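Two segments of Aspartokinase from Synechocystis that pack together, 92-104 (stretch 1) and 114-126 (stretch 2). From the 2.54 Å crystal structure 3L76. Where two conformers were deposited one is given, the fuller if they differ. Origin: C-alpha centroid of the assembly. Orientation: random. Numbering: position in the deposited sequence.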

# COMPACT_ATOMS: atom_id res chain seq x y z
N ALA A 92 9.79 10.10 16.77
CA ALA A 92 9.75 10.08 15.32
C ALA A 92 8.32 10.24 14.86
O ALA A 92 7.41 10.39 15.67
CB ALA A 92 10.34 8.78 14.80
N ILE A 93 8.12 10.20 13.54
CA ILE A 93 6.78 10.29 12.97
C ILE A 93 6.81 10.06 11.47
O ILE A 93 7.68 10.57 10.77
CB ILE A 93 6.12 11.66 13.24
CG1 ILE A 93 4.66 11.66 12.80
CG2 ILE A 93 6.92 12.80 12.56
CD1 ILE A 93 3.95 13.00 13.00
N SER A 94 5.84 9.29 10.97
CA SER A 94 5.76 9.00 9.55
C SER A 94 4.80 9.92 8.82
O SER A 94 3.62 9.95 9.13
CB SER A 94 5.35 7.55 9.32
OG SER A 94 6.21 6.67 10.01
N LEU A 95 5.33 10.68 7.86
CA LEU A 95 4.50 11.52 6.99
C LEU A 95 4.36 10.89 5.59
O LEU A 95 5.25 10.18 5.12
CB LEU A 95 5.06 12.93 6.90
CG LEU A 95 4.95 13.79 8.15
CD1 LEU A 95 5.35 15.22 7.84
CD2 LEU A 95 3.54 13.72 8.71
N THR A 96 3.25 11.19 4.93
CA THR A 96 2.88 10.53 3.68
C THR A 96 2.12 11.50 2.77
O THR A 96 1.53 12.48 3.25
CB THR A 96 1.99 9.29 3.95
OG1 THR A 96 2.61 8.11 3.45
CG2 THR A 96 0.61 9.46 3.32
N GLY A 97 2.15 11.23 1.47
CA GLY A 97 1.35 11.97 0.50
C GLY A 97 1.29 13.48 0.70
O GLY A 97 2.31 14.13 0.84
N ALA A 98 0.08 14.02 0.73
CA ALA A 98 -0.12 15.47 0.74
C ALA A 98 0.48 16.20 1.94
O ALA A 98 0.54 17.43 1.97
CB ALA A 98 -1.60 15.81 0.61
N GLN A 99 0.93 15.44 2.94
CA GLN A 99 1.56 16.04 4.11
C GLN A 99 3.00 16.44 3.80
O GLN A 99 3.59 17.27 4.50
CB GLN A 99 1.52 15.06 5.28
CG GLN A 99 0.12 14.73 5.76
CD GLN A 99 0.09 13.59 6.77
OE1 GLN A 99 0.71 12.54 6.57
NE2 GLN A 99 -0.63 13.79 7.87
N VAL A 100 3.56 15.84 2.75
CA VAL A 100 4.95 16.10 2.35
C VAL A 100 5.04 16.95 1.09
O VAL A 100 5.87 17.84 1.01
CB VAL A 100 5.72 14.79 2.12
CG1 VAL A 100 7.19 15.08 1.93
CG2 VAL A 100 5.53 13.83 3.29
N GLY A 101 4.18 16.67 0.12
CA GLY A 101 4.22 17.42 -1.12
C GLY A 101 3.29 16.92 -2.22
O GLY A 101 2.50 16.01 -2.02
N ILE A 102 3.40 17.54 -3.38
CA ILE A 102 2.49 17.29 -4.48
C ILE A 102 3.22 17.17 -5.82
O ILE A 102 4.01 18.03 -6.19
CB ILE A 102 1.45 18.42 -4.59
CG1 ILE A 102 0.65 18.53 -3.29
CG2 ILE A 102 0.52 18.18 -5.76
CD1 ILE A 102 -0.43 19.57 -3.34
N VAL A 103 2.94 16.08 -6.53
CA VAL A 103 3.42 15.89 -7.89
C VAL A 103 2.27 16.15 -8.85
O VAL A 103 1.17 15.66 -8.65
CB VAL A 103 3.93 14.47 -8.13
CG1 VAL A 103 4.63 14.40 -9.48
CG2 VAL A 103 4.88 14.07 -7.03
N THR A 104 2.53 16.93 -9.89
CA THR A 104 1.50 17.23 -10.89
C THR A 104 1.92 16.80 -12.29
O THR A 104 3.06 17.03 -12.69
CB THR A 104 1.19 18.73 -10.91
OG1 THR A 104 1.10 19.23 -9.57
CG2 THR A 104 -0.12 18.99 -11.64
N LEU A 114 5.88 16.25 -15.30
CA LEU A 114 5.64 15.93 -13.89
C LEU A 114 6.34 16.98 -13.03
O LEU A 114 7.53 17.26 -13.20
CB LEU A 114 6.14 14.52 -13.54
N GLU A 115 5.60 17.54 -12.09
CA GLU A 115 6.05 18.70 -11.33
C GLU A 115 5.86 18.52 -9.80
O GLU A 115 4.74 18.52 -9.31
CB GLU A 115 5.29 19.93 -11.84
CG GLU A 115 6.03 21.22 -11.71
CD GLU A 115 6.30 21.58 -10.27
OE1 GLU A 115 7.35 21.17 -9.74
OE2 GLU A 115 5.45 22.28 -9.66
N ILE A 116 6.97 18.39 -9.08
CA ILE A 116 6.98 18.15 -7.63
C ILE A 116 7.08 19.43 -6.80
O ILE A 116 7.77 20.38 -7.16
CB ILE A 116 8.17 17.23 -7.20
CG1 ILE A 116 8.15 16.95 -5.68
CG2 ILE A 116 9.49 17.88 -7.50
CD1 ILE A 116 6.90 16.26 -5.17
N ARG A 117 6.38 19.45 -5.66
CA ARG A 117 6.48 20.59 -4.74
C ARG A 117 6.19 20.24 -3.28
O ARG A 117 5.04 20.02 -2.94
CB ARG A 117 5.55 21.70 -5.20
CG ARG A 117 4.26 21.20 -5.79
CD ARG A 117 3.34 22.35 -6.08
NE ARG A 117 3.96 23.30 -7.00
CZ ARG A 117 3.43 24.47 -7.32
NH1 ARG A 117 2.27 24.84 -6.78
NH2 ARG A 117 4.05 25.28 -8.17
N PRO A 118 7.24 20.18 -2.43
CA PRO A 118 7.12 19.95 -0.98
C PRO A 118 6.44 21.08 -0.20
O PRO A 118 6.19 22.14 -0.76
CB PRO A 118 8.59 19.81 -0.53
CG PRO A 118 9.28 19.26 -1.74
CD PRO A 118 8.63 20.00 -2.89
N ASP A 119 6.14 20.82 1.08
CA ASP A 119 5.52 21.79 1.97
C ASP A 119 6.31 22.03 3.26
O ASP A 119 7.46 22.48 3.24
CB ASP A 119 4.09 21.35 2.31
CG ASP A 119 3.16 21.38 1.11
OD1 ASP A 119 3.65 21.51 -0.03
OD2 ASP A 119 1.93 21.28 1.32
N ARG A 120 5.68 21.71 4.40
CA ARG A 120 6.27 21.94 5.73
C ARG A 120 5.29 21.71 6.91
O ARG A 120 5.17 22.53 7.84
CB ARG A 120 6.84 23.34 5.82
CG ARG A 120 5.80 24.44 6.09
CD ARG A 120 4.77 24.60 4.97
NE ARG A 120 3.82 23.50 4.88
CZ ARG A 120 2.79 23.32 5.70
NH1 ARG A 120 2.56 24.18 6.69
NH2 ARG A 120 1.98 22.28 5.53
N LEU A 121 4.57 20.59 6.90
CA LEU A 121 3.90 20.18 8.12
C LEU A 121 4.96 19.48 8.93
O LEU A 121 4.75 19.13 10.09
CB LEU A 121 2.73 19.23 7.85
CG LEU A 121 1.42 19.32 8.67
CD1 LEU A 121 0.69 17.97 8.86
CD2 LEU A 121 1.41 20.16 9.96
N GLU A 122 6.12 19.26 8.32
CA GLU A 122 7.24 18.66 9.03
C GLU A 122 8.22 19.70 9.54
O GLU A 122 9.03 19.42 10.41
CB GLU A 122 7.98 17.66 8.16
CG GLU A 122 8.69 18.28 7.01
CD GLU A 122 8.12 17.81 5.72
OE1 GLU A 122 8.88 17.21 4.93
OE2 GLU A 122 6.91 18.01 5.51
N HIS A 123 8.16 20.90 8.97
CA HIS A 123 8.81 22.03 9.62
C HIS A 123 8.22 22.12 11.04
O HIS A 123 8.93 22.36 12.01
CB HIS A 123 8.56 23.33 8.85
CG HIS A 123 9.77 23.90 8.19
ND1 HIS A 123 9.86 24.10 6.83
CD2 HIS A 123 10.96 24.31 8.71
CE1 HIS A 123 11.04 24.61 6.54
NE2 HIS A 123 11.73 24.75 7.66
N HIS A 124 6.92 21.88 11.15
CA HIS A 124 6.24 21.81 12.44
C HIS A 124 6.67 20.60 13.29
O HIS A 124 7.18 20.76 14.40
CB HIS A 124 4.72 21.80 12.25
CG HIS A 124 3.97 21.33 13.45
ND1 HIS A 124 3.08 20.28 13.40
CD2 HIS A 124 3.98 21.75 14.74
CE1 HIS A 124 2.57 20.07 14.60
NE2 HIS A 124 3.10 20.95 15.43
N LEU A 125 6.47 19.40 12.77
CA LEU A 125 6.82 18.18 13.51
C LEU A 125 8.33 18.13 13.79
O LEU A 125 8.81 17.26 14.52
CB LEU A 125 6.30 16.92 12.80
CG LEU A 125 4.76 16.93 12.71
CD1 LEU A 125 4.20 16.18 11.53
CD2 LEU A 125 4.12 16.45 13.99
N ARG A 126 9.05 19.09 13.23
CA ARG A 126 10.49 19.20 13.39
C ARG A 126 10.86 19.40 14.85
O ARG A 126 12.01 19.20 15.24
CB ARG A 126 11.01 20.39 12.56
CG ARG A 126 12.45 20.27 12.10
CD ARG A 126 12.56 19.44 10.82
NE ARG A 126 12.15 18.06 11.05
CZ ARG A 126 12.91 17.14 11.62
NH1 ARG A 126 14.13 17.46 12.04
NH2 ARG A 126 12.47 15.91 11.79

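The most unusual feature of this contact lies at Gly-101, where the two backbones come so near that a side chain would have no room. Its CA is 3.9 Å from the CA of Pro-118 and 3.3 Å from the O of Arg-117; a CB in ideal position would clash with that carbonyl oxygen, 3.0 Å away, and sit equally tightly against the CA of Pro-118. Glycine suits the site because it has no CB to place there.

From this close pairing an antiparallel ladder runs through residues 101-104 and 115-118. Ile-102 pairs with Arg-117 by two hydrogen bonds, from Ile-102 N to Arg-117 O (3.0 Å) and from Arg-117 N to Ile-102 O (2.8 Å). Thr-104 and Glu-115 repeat the pattern, with Thr-104 N to Glu-115 O at 2.8 Å and Glu-115 N to Thr-104 O at 2.7 Å. Between them, Val-103 and Ile-116 form a non-hydrogen-bonded pair, which brings CA hydrogens toward carbonyl oxygens: Val-103 CA lies 3.3 Å from Glu-115 O, and Ile-116 CA the same distance from Ile-102 O. Past Gly-101, a hydrogen bond from Asp-119 N to Val-100 O (3.0 Å) continues the connection. Pro-118 is well tolerated in its non-hydrogen-bonded position, since the pairing asks no amide hydrogen of it, and its CA instead approaches Val-100 O at 3.2 Å.

The two faces of the ladder differ in character. Val-103 and Ile-116 share one face with Pro-118, and Val-103 CG2 meets Ile-116 CD1 at 3.5 Å; branched apolar side chains suit both the extended backbone and this packing. The other face carries Ile-102, Thr-104, Glu-115 and Arg-117. There the acid and base, two residues apart and so on the same side of their strand, form a salt bridge, Arg-117 NE to Glu-115 OE2 at 3.2 Å, whose hydrogen bond is weak. The aliphatic part of Arg-117 also lies beside Ile-102, with Arg-117 CG 4.1 Å from Ile-102 CB.

A second, side-chain-mediated contact joins strand 92-96 to the weakly bonded helix at about 121-125. Their axes are nearly antiparallel but 10.6 Å apart, a gap that long apolar side chains can span. Ile-93 and Leu-95 both point toward the helix, as alternate strand residues can. Leu-125 CD1 packs 3.5 Å from Ile-93 CD1 and 3.8 Å from Leu-95 CD2, while Leu-95 CD1 reaches Glu-122 CB at 3.6 Å, using the aliphatic base of an otherwise acidic side chain.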